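Local coordinates for galectin (Xenopus laevis, PDB 3WUC), which is a proto-type galectin, a beta-sandwich lectin that binds a galactose-glucose glycan and probably recognises lactose-type beta-galactosides, at residues 53-64 / 76-86; 63-71 / 109-117. All blocks are in the same frame, centred on the assembly; numbering follows the deposited sequence. Where two conformers were deposited one is given.

Contact 1 (53-64 / 76-86); sequences RFEYSVDKNTIV and EKKETAFPFKS. With GLC (alpha-D-glucopyranose), chain D; GAL (beta-D-galactopyranose), chain C.
K78 reaches D59 because its CG lies anti to its own carbonyl carbon (chi1 -58°) and the chain beyond runs fully extended; D59 takes the same first torsion (chi1 -62°), and the two side chains arrive from opposite directions. NZ of K78 then sits 2.7 Å from OD1 of D59, on the syn lone pair of that oxygen, in a salt bridge. The other carboxylate oxygen is taken by R53, whose NH1 lies 2.8 Å from D59 OD2. E76, also extended, adds a long charge pairing with R53 but brings no oxygen into the guanidinium plane. A water bonded to D59, E76, K78 and the glucose knits this network together. CG2 of V64 lies against one face of the R53 guanidinium, near its rim, and CD2 of Y56 over the centre of the opposite one; this sandwich limits its tilt and leaves its edge to the sugars. There its NH1 donates to GLC O3 at 2.6 Å and its NH2 to GAL O4 at 2.9 Å, while OE2 of E76 accepts from both GLC O3 and GAL O6. Between the strands, I63 and E79 form an antiparallel hydrogen-bonded pair, with I63 N to E79 O at 2.8 Å. At the far end, F82 turns its edge to the face of F54 in an offset edge-to-face stack (planes 87° apart), and carries CA of N61 centrally over one of its own faces, 3.7 Å from the centroid. S86 CB covers the other side of F54, and CD1 of I63 meets the edge of F84. R53 is opposed by N61 and T62 in a G1 beta bulge. The strand pairing belongs to the beta hairpin 62-69/72-79, and R53 and E76 beside it form part of the galectin glycan site.

Contact 2 (63-71 / 109-117); sequences IVLNSKQND and EIPFTCRFP. With GAL (beta-D-galactopyranose), chain C.
R115 sends its guanidinium edge to S67 and N66 where two sheets of the galectin beta-sandwich face each other, with strands 63-69 and 109-113 running nearly parallel at an axis separation of 9.0 Å. NH2 of R115 donates to OG of S67 over 3.1 Å, almost straight at 175° and within the guanidinium plane. The same nitrogen makes a weaker, bent bond to OD1 of N66, whose amide plane stands nearly perpendicular to the guanidinium. CZ of F112 lies over the centre of one guanidinium face. That ring in turn carries CB of L65 over a face, offset toward the rim, while in the conformer modelled here CD1 of L65 touches both F112 and I110. Farther along, Q69 and F116 pass alongside each other, running in opposing senses, with CG of Q69 3.4 Å from CD2 of F116. The F116 ring gets there from a first torsion of 56°, which tucks CG over its own backbone.

The next shell fixes these groups. D74 OD2 is hydrogen-bonded to both S67 OG and Q69 NE2, and the carbonyl of I75 takes NH1 of R115, so strand 72-79 binds a second nitrogen of the arginine. N66 OD1 also receives the backbone N-H of S67, at 2.8 Å. With its oxygen turned to R115 and S67, the amide of N66 presents ND2, which also bonds to the carbonyl of D74, to the galactose, and ND2 donates to GAL O6 over 2.8 Å at 168°.

Contacts 1 and 2 lie with their centres about 16 Å apart and share I63 and V64 on strand 62-69. Their segments alternate along the chain: 53-64 runs into 63-71, then come 76-86 and 109-117. Contact 1 pairs strand 62-69 with its neighbour 72-79 and adds the flanking loops, whereas contact 2 crosses the sandwich to strand 109-113 of the other sheet. They meet directly where K77 O accepts from L65 N and K77 NZ bonds to P111 O. Both touch the galactose, contact 1 through R53 and E76 and contact 2 through N66 of strand 62-69, which thus pairs within its sheet, faces the sandwich core and contributes to the sugar site.

Contact 1 (53-64 / 76-86)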
loop_
_atom_site.group_PDB
_atom_site.type_symbol
_atom_site.label_atom_id
_atom_site.label_comp_id
_atom_site.label_asym_id
_atom_site.label_seq_id
_atom_site.Cartn_x
_atom_site.Cartn_y
_atom_site.Cartn_z
ATOM N N ARG B 53 -18.133 -9.891 16.336
ATOM C CA ARG B 53 -18.150 -10.815 17.456
ATOM C C ARG B 53 -18.208 -12.246 16.959
ATOM O O ARG B 53 -19.199 -12.641 16.316
ATOM C CB ARG B 53 -19.366 -10.611 18.303
ATOM C CG ARG B 53 -19.272 -9.207 18.988
ATOM C CD ARG B 53 -20.598 -8.731 19.598
ATOM N NE ARG B 53 -20.397 -7.466 20.330
ATOM C CZ ARG B 53 -21.205 -7.005 21.307
ATOM N NH1 ARG B 53 -22.343 -7.673 21.628
ATOM N NH2 ARG B 53 -20.902 -5.892 21.904
ATOM N N PHE B 54 -17.134 -12.941 17.258
ATOM C CA PHE B 54 -17.097 -14.401 17.020
ATOM C C PHE B 54 -18.110 -15.076 17.995
ATOM O O PHE B 54 -19.006 -15.821 17.563
ATOM C CB PHE B 54 -15.663 -14.961 17.126
ATOM C CG PHE B 54 -14.745 -14.377 16.139
ATOM C CD1 PHE B 54 -14.723 -14.851 14.848
ATOM C CD2 PHE B 54 -13.905 -13.320 16.488
ATOM C CE1 PHE B 54 -13.832 -14.317 13.905
ATOM C CE2 PHE B 54 -13.036 -12.781 15.549
ATOM C CZ PHE B 54 -13.012 -13.318 14.253
ATOM N N GLU B 55 -17.937 -14.830 19.272
ATOM C CA GLU B 55 -18.911 -15.195 20.303
ATOM C C GLU B 55 -18.779 -14.270 21.499
ATOM O O GLU B 55 -17.817 -14.334 22.221
ATOM C CB GLU B 55 -18.671 -16.672 20.705
ATOM C CG GLU B 55 -19.940 -17.425 21.040
ATOM C CD GLU B 55 -19.741 -18.934 21.085
ATOM O OE1 GLU B 55 -19.757 -19.476 22.213
ATOM O OE2 GLU B 55 -19.540 -19.573 20.009
ATOM N N TYR B 56 -19.774 -13.424 21.698
ATOM C CA TYR B 56 -19.791 -12.498 22.804
ATOM C C TYR B 56 -21.205 -12.153 23.106
ATOM O O TYR B 56 -21.996 -11.850 22.231
ATOM C CB TYR B 56 -18.950 -11.261 22.445
ATOM C CG TYR B 56 -18.806 -10.247 23.521
ATOM C CD1 TYR B 56 -17.740 -10.328 24.388
ATOM C CD2 TYR B 56 -19.725 -9.215 23.647
ATOM C CE1 TYR B 56 -17.614 -9.419 25.377
ATOM C CE2 TYR B 56 -19.615 -8.266 24.652
ATOM C CZ TYR B 56 -18.518 -8.387 25.496
ATOM O OH TYR B 56 -18.290 -7.537 26.516
ATOM N N SER B 57 -21.557 -12.150 24.392
ATOM C CA SER B 57 -22.900 -11.863 24.806
ATOM C C SER B 57 -23.854 -12.821 24.095
ATOM O O SER B 57 -23.521 -14.000 23.952
ATOM C CB SER B 57 -23.265 -10.382 24.633
ATOM O OG SER B 57 -24.613 -10.088 25.007
ATOM N N VAL B 58 -24.974 -12.330 23.592
ATOM C CA VAL B 58 -25.907 -13.158 22.834
ATOM C C VAL B 58 -25.523 -13.355 21.354
ATOM O O VAL B 58 -26.282 -13.914 20.558
ATOM C CB VAL B 58 -27.340 -12.521 22.863
ATOM C CG1 VAL B 58 -27.841 -12.440 24.304
ATOM C CG2 VAL B 58 -27.320 -11.123 22.255
ATOM N N ASP B 59 -24.355 -12.861 20.957
ATOM C CA ASP B 59 -23.990 -12.745 19.563
ATOM C C ASP B 59 -22.929 -13.751 19.155
ATOM O O ASP B 59 -21.898 -13.937 19.825
ATOM C CB ASP B 59 -23.430 -11.344 19.318
ATOM C CG ASP B 59 -24.447 -10.301 19.591
ATOM O OD1 ASP B 59 -25.579 -10.356 19.030
ATOM O OD2 ASP B 59 -24.120 -9.389 20.376
ATOM N N LYS B 60 -23.212 -14.419 18.055
ATOM C CA LYS B 60 -22.334 -15.396 17.449
ATOM C C LYS B 60 -22.103 -15.066 15.961
ATOM O O LYS B 60 -23.051 -14.971 15.203
ATOM C CB LYS B 60 -23.001 -16.800 17.536
ATOM C CG LYS B 60 -22.144 -17.894 16.956
ATOM C CD LYS B 60 -23.009 -19.133 16.722
ATOM C CE LYS B 60 -22.310 -20.406 17.186
ATOM N NZ LYS B 60 -21.066 -20.592 16.408
ATOM N N ASN B 61 -20.854 -14.907 15.537
ATOM C CA ASN B 61 -20.555 -14.548 14.140
ATOM C C ASN B 61 -21.409 -13.422 13.591
ATOM O O ASN B 61 -22.032 -13.482 12.521
ATOM C CB ASN B 61 -20.584 -15.784 13.222
ATOM C CG ASN B 61 -19.630 -16.853 13.655
ATOM O OD1 ASN B 61 -19.953 -18.073 13.542
ATOM N ND2 ASN B 61 -18.535 -16.492 14.182
ATOM N N THR B 62 -21.436 -12.321 14.393
ATOM C CA THR B 62 -22.294 -11.184 14.130
ATOM C C THR B 62 -21.480 -9.896 14.321
ATOM O O THR B 62 -20.689 -9.866 15.278
ATOM C CB THR B 62 -23.475 -11.166 15.126
ATOM O OG1 THR B 62 -24.273 -12.336 14.886
ATOM C CG2 THR B 62 -24.360 -10.034 14.897
ATOM N N ILE B 63 -21.707 -8.946 13.404
ATOM C CA ILE B 63 -21.152 -7.601 13.555
ATOM C C ILE B 63 -22.112 -6.764 14.364
ATOM O O ILE B 63 -23.284 -6.552 13.991
ATOM C CB ILE B 63 -20.829 -6.940 12.215
ATOM C CG1 ILE B 63 -19.950 -7.838 11.379
ATOM C CG2 ILE B 63 -20.122 -5.634 12.451
ATOM C CD1 ILE B 63 -19.667 -7.329 9.986
ATOM N N VAL B 64 -21.597 -6.160 15.476
ATOM C CA VAL B 64 -22.280 -5.151 16.226
ATOM C C VAL B 64 -21.695 -3.791 15.898
ATOM O O VAL B 64 -20.433 -3.654 16.012
ATOM C CB VAL B 64 -22.200 -5.448 17.742
ATOM C CG1 VAL B 64 -22.639 -4.261 18.561
ATOM C CG2 VAL B 64 -23.075 -6.648 18.099
ATOM N N GLU B 76 -27.529 -0.698 19.595
ATOM C CA GLU B 76 -26.720 -1.558 18.722
ATOM C C GLU B 76 -27.453 -1.786 17.405
ATOM O O GLU B 76 -28.670 -2.010 17.340
ATOM C CB GLU B 76 -26.448 -2.858 19.367
ATOM C CG GLU B 76 -25.431 -2.813 20.485
ATOM C CD GLU B 76 -25.245 -4.065 21.283
ATOM O OE1 GLU B 76 -25.895 -5.145 21.051
ATOM O OE2 GLU B 76 -24.348 -4.009 22.124
ATOM N N LYS B 77 -26.707 -1.786 16.326
ATOM C CA LYS B 77 -27.154 -2.289 15.019
ATOM C C LYS B 77 -26.380 -3.552 14.718
ATOM O O LYS B 77 -25.158 -3.648 14.878
ATOM C CB LYS B 77 -26.832 -1.219 13.992
ATOM C CG LYS B 77 -27.220 -1.699 12.567
ATOM C CD LYS B 77 -26.913 -0.638 11.526
ATOM C CE LYS B 77 -27.566 -1.001 10.195
ATOM N NZ LYS B 77 -27.746 0.209 9.353
ATOM N N LYS B 78 -27.059 -4.608 14.297
ATOM C CA LYS B 78 -26.378 -5.856 14.096
ATOM C C LYS B 78 -26.461 -6.262 12.621
ATOM O O LYS B 78 -27.509 -6.024 11.972
ATOM C CB LYS B 78 -26.967 -6.951 14.966
ATOM C CG LYS B 78 -26.927 -6.637 16.465
ATOM C CD LYS B 78 -27.503 -7.754 17.307
ATOM C CE LYS B 78 -27.587 -7.447 18.785
ATOM N NZ LYS B 78 -27.602 -8.681 19.634
ATOM N N GLU B 79 -25.386 -6.803 12.129
ATOM C CA GLU B 79 -25.243 -7.292 10.724
ATOM C C GLU B 79 -24.759 -8.768 10.806
ATOM O O GLU B 79 -23.792 -9.158 11.491
ATOM C CB GLU B 79 -24.203 -6.438 9.987
ATOM C CG GLU B 79 -23.714 -6.871 8.628
ATOM C CD GLU B 79 -24.852 -7.074 7.624
ATOM O OE1 GLU B 79 -24.964 -8.198 7.064
ATOM O OE2 GLU B 79 -25.658 -6.122 7.491
ATOM N N THR B 80 -25.418 -9.603 9.985
ATOM C CA THR B 80 -25.189 -11.001 10.006
ATOM C C THR B 80 -24.058 -11.404 9.057
ATOM O O THR B 80 -23.525 -12.465 9.216
ATOM C CB THR B 80 -26.459 -11.789 9.534
ATOM O OG1 THR B 80 -26.907 -11.323 8.258
ATOM C CG2 THR B 80 -27.556 -11.525 10.400
ATOM N N ALA B 81 -23.685 -10.551 8.128
ATOM C CA ALA B 81 -22.538 -10.892 7.219
ATOM C C ALA B 81 -21.272 -10.953 8.097
ATOM O O ALA B 81 -21.073 -10.019 8.934
ATOM C CB ALA B 81 -22.319 -9.839 6.125
ATOM N N PHE B 82 -20.460 -12.007 7.956
ATOM C CA PHE B 82 -19.326 -12.179 8.897
ATOM C C PHE B 82 -18.054 -12.717 8.243
ATOM O O PHE B 82 -17.650 -13.841 8.473
ATOM C CB PHE B 82 -19.722 -12.982 10.097
ATOM C CG PHE B 82 -18.756 -12.847 11.230
ATOM C CD1 PHE B 82 -18.934 -11.771 12.093
ATOM C CD2 PHE B 82 -17.816 -13.765 11.500
ATOM C CE1 PHE B 82 -18.086 -11.634 13.169
ATOM C CE2 PHE B 82 -16.942 -13.648 12.590
ATOM C CZ PHE B 82 -17.060 -12.540 13.407
ATOM N N PRO B 83 -17.449 -11.842 7.392
ATOM C CA PRO B 83 -16.257 -12.296 6.605
ATOM C C PRO B 83 -14.948 -12.144 7.344
ATOM O O PRO B 83 -14.087 -11.394 6.935
ATOM C CB PRO B 83 -16.294 -11.414 5.400
ATOM C CG PRO B 83 -16.846 -10.076 5.982
ATOM C CD PRO B 83 -17.935 -10.534 6.921
ATOM N N PHE B 84 -14.806 -12.885 8.463
ATOM C CA PHE B 84 -13.643 -12.794 9.309
ATOM C C PHE B 84 -13.264 -14.131 9.913
ATOM O O PHE B 84 -14.114 -14.977 10.112
ATOM C CB PHE B 84 -13.898 -11.848 10.580
ATOM C CG PHE B 84 -14.450 -10.526 10.233
ATOM C CD1 PHE B 84 -13.613 -9.530 9.692
ATOM C CD2 PHE B 84 -15.818 -10.251 10.292
ATOM C CE1 PHE B 84 -14.154 -8.345 9.342
ATOM C CE2 PHE B 84 -16.379 -9.047 9.911
ATOM C CZ PHE B 84 -15.518 -8.085 9.405
ATOM N N LYS B 85 -11.995 -14.291 10.159
ATOM C CA LYS B 85 -11.429 -15.466 10.829
ATOM C C LYS B 85 -10.395 -15.013 11.835
ATOM O O LYS B 85 -9.417 -14.270 11.502
ATOM C CB LYS B 85 -10.827 -16.413 9.809
ATOM C CG LYS B 85 -10.442 -17.756 10.415
ATOM C CD LYS B 85 -9.634 -18.606 9.399
ATOM C CE LYS B 85 -9.008 -19.839 10.062
ATOM N NZ LYS B 85 -10.145 -20.763 10.299
ATOM N N SER B 86 -10.545 -15.474 13.096
ATOM C CA SER B 86 -9.593 -15.053 14.066
ATOM C C SER B 86 -8.181 -15.580 13.729
ATOM O O SER B 86 -8.018 -16.696 13.152
ATOM C CB SER B 86 -10.042 -15.463 15.499
ATOM O OG SER B 86 -9.988 -16.864 15.598
HETATM C C1 GLC D . -25.708 -6.340 26.420
HETATM C C2 GLC D . -25.338 -6.418 24.930
HETATM C C3 GLC D . -23.813 -6.285 24.840
HETATM C C4 GLC D . -23.216 -5.068 25.558
HETATM C C5 GLC D . -23.728 -5.024 27.006
HETATM C C6 GLC D . -23.336 -3.699 27.672
HETATM O O1 GLC D . -25.138 -7.497 26.978
HETATM O O2 GLC D . -25.732 -7.667 24.403
HETATM O O3 GLC D . -23.527 -6.142 23.430
HETATM O O4 GLC D . -21.771 -5.155 25.516
HETATM O O5 GLC D . -25.171 -5.177 27.026
HETATM O O6 GLC D . -23.680 -2.410 27.074
HETATM C C1 GAL C . -21.139 -3.942 25.121
HETATM C C2 GAL C . -19.673 -4.281 25.151
HETATM C C3 GAL C . -18.846 -3.118 24.650
HETATM C C4 GAL C . -19.385 -2.667 23.297
HETATM C C5 GAL C . -20.901 -2.397 23.432
HETATM C C6 GAL C . -21.473 -1.982 22.093
HETATM O O2 GAL C . -19.333 -4.497 26.544
HETATM O O3 GAL C . -17.477 -3.411 24.684
HETATM O O4 GAL C . -19.063 -3.645 22.276
HETATM O O5 GAL C . -21.534 -3.604 23.824
HETATM O O6 GAL C . -22.879 -1.801 22.136
HETATM O O HOH W 1 -25.799 -7.709 21.758
HETATM O O HOH W 2 -23.584 -14.339 10.876
#

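Contact 2 (63-71 / 109-117)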
loop_
_atom_site.group_PDB
_atom_site.type_symbol
_atom_site.label_atom_id
_atom_site.label_comp_id
_atom_site.label_asym_id
_atom_site.label_seq_id
_atom_site.Cartn_x
_atom_site.Cartn_y
_atom_site.Cartn_z
ATOM N N ILE B 63 -21.707 -8.946 13.404
ATOM C CA ILE B 63 -21.152 -7.601 13.555
ATOM C C ILE B 63 -22.112 -6.764 14.364
ATOM O O ILE B 63 -23.284 -6.552 13.991
ATOM C CB ILE B 63 -20.829 -6.940 12.215
ATOM C CG1 ILE B 63 -19.950 -7.838 11.379
ATOM C CG2 ILE B 63 -20.122 -5.634 12.451
ATOM C CD1 ILE B 63 -19.667 -7.329 9.986
ATOM N N VAL B 64 -21.597 -6.160 15.476
ATOM C CA VAL B 64 -22.280 -5.151 16.226
ATOM C C VAL B 64 -21.695 -3.791 15.898
ATOM O O VAL B 64 -20.433 -3.654 16.012
ATOM C CB VAL B 64 -22.200 -5.448 17.742
ATOM C CG1 VAL B 64 -22.639 -4.261 18.561
ATOM C CG2 VAL B 64 -23.075 -6.648 18.099
ATOM N N LEU B 65 -22.527 -2.862 15.471
ATOM C CA LEU B 65 -22.139 -1.456 15.330
ATOM C C LEU B 65 -22.872 -0.618 16.389
ATOM O O LEU B 65 -24.046 -0.830 16.708
ATOM C CB LEU B 65 -22.424 -0.895 13.956
ATOM C CG LEU B 65 -21.867 -1.579 12.714
ATOM C CD1 LEU B 65 -22.398 -0.779 11.576
ATOM C CD2 LEU B 65 -20.333 -1.745 12.639
ATOM N N ASN B 66 -22.164 0.377 16.939
ATOM C CA ASN B 66 -22.867 1.288 17.844
ATOM C C ASN B 66 -22.136 2.608 17.815
ATOM O O ASN B 66 -21.111 2.735 17.164
ATOM C CB ASN B 66 -22.897 0.699 19.285
ATOM C CG ASN B 66 -24.098 1.169 20.079
ATOM O OD1 ASN B 66 -24.781 2.137 19.729
ATOM N ND2 ASN B 66 -24.300 0.471 21.222
ATOM N N SER B 67 -22.723 3.574 18.497
ATOM C CA SER B 67 -22.086 4.845 18.796
ATOM C C SER B 67 -22.002 5.003 20.303
ATOM O O SER B 67 -22.654 4.335 21.060
ATOM C CB SER B 67 -22.926 5.944 18.201
ATOM O OG SER B 67 -24.304 5.866 18.586
ATOM N N LYS B 68 -21.160 5.943 20.735
ATOM C CA LYS B 68 -21.017 6.136 22.207
ATOM C C LYS B 68 -20.935 7.667 22.377
ATOM O O LYS B 68 -20.280 8.409 21.592
ATOM C CB LYS B 68 -19.711 5.544 22.680
ATOM C CG LYS B 68 -19.711 5.256 24.155
ATOM C CD LYS B 68 -18.443 4.560 24.617
ATOM C CE LYS B 68 -18.614 3.867 25.975
ATOM N NZ LYS B 68 -17.373 3.357 26.561
ATOM N N GLN B 69 -21.745 8.228 23.318
ATOM C CA GLN B 69 -21.682 9.659 23.617
ATOM C C GLN B 69 -21.547 9.892 25.077
ATOM O O GLN B 69 -22.238 9.267 25.883
ATOM C CB GLN B 69 -22.866 10.404 23.132
ATOM C CG GLN B 69 -23.155 10.251 21.624
ATOM C CD GLN B 69 -24.569 10.842 21.212
ATOM O OE1 GLN B 69 -24.782 12.045 21.226
ATOM N NE2 GLN B 69 -25.440 10.002 20.686
ATOM N N ASN B 70 -20.560 10.692 25.437
ATOM C CA ASN B 70 -20.290 10.947 26.866
ATOM C C ASN B 70 -20.133 9.631 27.632
ATOM O O ASN B 70 -20.592 9.479 28.782
ATOM C CB ASN B 70 -21.412 11.840 27.464
ATOM C CG ASN B 70 -21.694 13.061 26.601
ATOM O OD1 ASN B 70 -20.812 13.920 26.472
ATOM N ND2 ASN B 70 -22.842 13.145 26.016
ATOM N N ASP B 71 -19.435 8.649 27.038
ATOM C CA ASP B 71 -19.210 7.357 27.551
ATOM C C ASP B 71 -20.446 6.458 27.832
ATOM O O ASP B 71 -20.351 5.456 28.570
ATOM C CB ASP B 71 -18.338 7.396 28.833
ATOM C CG ASP B 71 -17.314 6.275 28.911
ATOM O OD1 ASP B 71 -16.729 5.898 27.831
ATOM O OD2 ASP B 71 -16.917 5.871 30.038
ATOM N N GLU B 109 -21.404 -3.579 2.060
ATOM C CA GLU B 109 -21.319 -2.326 2.798
ATOM C C GLU B 109 -22.422 -2.273 3.833
ATOM O O GLU B 109 -23.536 -2.851 3.705
ATOM C CB GLU B 109 -21.519 -1.174 1.879
ATOM C CG GLU B 109 -20.759 -1.173 0.619
ATOM C CD GLU B 109 -21.197 -0.015 -0.251
ATOM O OE1 GLU B 109 -22.311 0.543 -0.034
ATOM O OE2 GLU B 109 -20.382 0.353 -1.125
ATOM N N ILE B 110 -22.108 -1.621 4.928
ATOM C CA ILE B 110 -23.051 -1.443 6.006
ATOM C C ILE B 110 -23.210 0.060 6.192
ATOM O O ILE B 110 -22.255 0.718 6.565
ATOM C CB ILE B 110 -22.487 -2.106 7.247
ATOM C CG1 ILE B 110 -22.062 -3.515 6.870
ATOM C CG2 ILE B 110 -23.502 -2.137 8.393
ATOM C CD1 ILE B 110 -23.246 -4.262 6.336
ATOM N N PRO B 111 -24.409 0.620 5.949
ATOM C CA PRO B 111 -24.611 2.074 6.268
ATOM C C PRO B 111 -24.712 2.264 7.772
ATOM O O PRO B 111 -25.233 1.398 8.497
ATOM C CB PRO B 111 -25.934 2.440 5.551
ATOM C CG PRO B 111 -26.620 1.117 5.393
ATOM C CD PRO B 111 -25.630 -0.026 5.369
ATOM N N PHE B 112 -24.196 3.369 8.262
ATOM C CA PHE B 112 -24.335 3.680 9.659
ATOM C C PHE B 112 -24.473 5.183 9.747
ATOM O O PHE B 112 -23.505 5.959 9.626
ATOM C CB PHE B 112 -23.137 3.128 10.515
ATOM C CG PHE B 112 -23.405 3.070 11.960
ATOM C CD1 PHE B 112 -24.439 2.326 12.530
ATOM C CD2 PHE B 112 -22.673 3.873 12.822
ATOM C CE1 PHE B 112 -24.724 2.310 13.883
ATOM C CE2 PHE B 112 -22.901 3.837 14.177
ATOM C CZ PHE B 112 -23.956 3.096 14.744
ATOM N N THR B 113 -25.698 5.671 9.969
ATOM C CA THR B 113 -25.918 7.118 9.942
ATOM C C THR B 113 -25.234 7.766 11.143
ATOM O O THR B 113 -25.222 7.151 12.237
ATOM C CB THR B 113 -27.442 7.418 10.077
ATOM O OG1 THR B 113 -28.119 6.771 9.018
ATOM C CG2 THR B 113 -27.701 8.868 9.969
ATOM N N CYS B 114 -24.662 8.980 10.965
ATOM C CA CYS B 114 -24.082 9.688 12.075
ATOM C C CYS B 114 -25.187 9.973 13.131
ATOM O O CYS B 114 -26.181 10.603 12.759
ATOM C CB CYS B 114 -23.461 10.990 11.666
ATOM S SG CYS B 114 -21.892 10.765 10.789
ATOM N N ARG B 115 -25.020 9.474 14.330
ATOM C CA ARG B 115 -26.052 9.681 15.388
ATOM C C ARG B 115 -25.930 10.988 16.110
ATOM O O ARG B 115 -26.823 11.358 16.840
ATOM C CB ARG B 115 -25.975 8.592 16.344
ATOM C CG ARG B 115 -26.585 7.362 15.609
ATOM C CD ARG B 115 -26.332 6.180 16.418
ATOM N NE ARG B 115 -27.144 5.040 16.006
ATOM C CZ ARG B 115 -27.080 3.869 16.626
ATOM N NH1 ARG B 115 -27.870 2.846 16.218
ATOM N NH2 ARG B 115 -26.207 3.689 17.615
ATOM N N PHE B 116 -24.796 11.657 15.956
ATOM C CA PHE B 116 -24.582 13.013 16.508
ATOM C C PHE B 116 -23.788 13.835 15.505
ATOM O O PHE B 116 -23.124 13.239 14.665
ATOM C CB PHE B 116 -23.931 13.003 17.911
ATOM C CG PHE B 116 -22.609 12.258 18.011
ATOM C CD1 PHE B 116 -21.402 12.893 17.749
ATOM C CD2 PHE B 116 -22.569 10.907 18.333
ATOM C CE1 PHE B 116 -20.187 12.180 17.832
ATOM C CE2 PHE B 116 -21.377 10.234 18.455
ATOM C CZ PHE B 116 -20.202 10.863 18.167
ATOM N N PRO B 117 -23.884 15.176 15.519
ATOM C CA PRO B 117 -23.173 15.965 14.554
ATOM C C PRO B 117 -21.654 15.834 14.755
ATOM O O PRO B 117 -21.138 15.867 15.917
ATOM C CB PRO B 117 -23.661 17.400 14.818
ATOM C CG PRO B 117 -25.073 17.183 15.292
ATOM C CD PRO B 117 -24.936 16.003 16.180
HETATM C C1 GAL C . -21.139 -3.942 25.121
HETATM C C2 GAL C . -19.673 -4.281 25.151
HETATM C C3 GAL C . -18.846 -3.118 24.650
HETATM C C4 GAL C . -19.385 -2.667 23.297
HETATM C C5 GAL C . -20.901 -2.397 23.432
HETATM C C6 GAL C . -21.473 -1.982 22.093
HETATM O O2 GAL C . -19.333 -4.497 26.544
HETATM O O3 GAL C . -17.477 -3.411 24.684
HETATM O O4 GAL C . -19.063 -3.645 22.276
HETATM O O5 GAL C . -21.534 -3.604 23.824
HETATM O O6 GAL C . -22.879 -1.801 22.136
#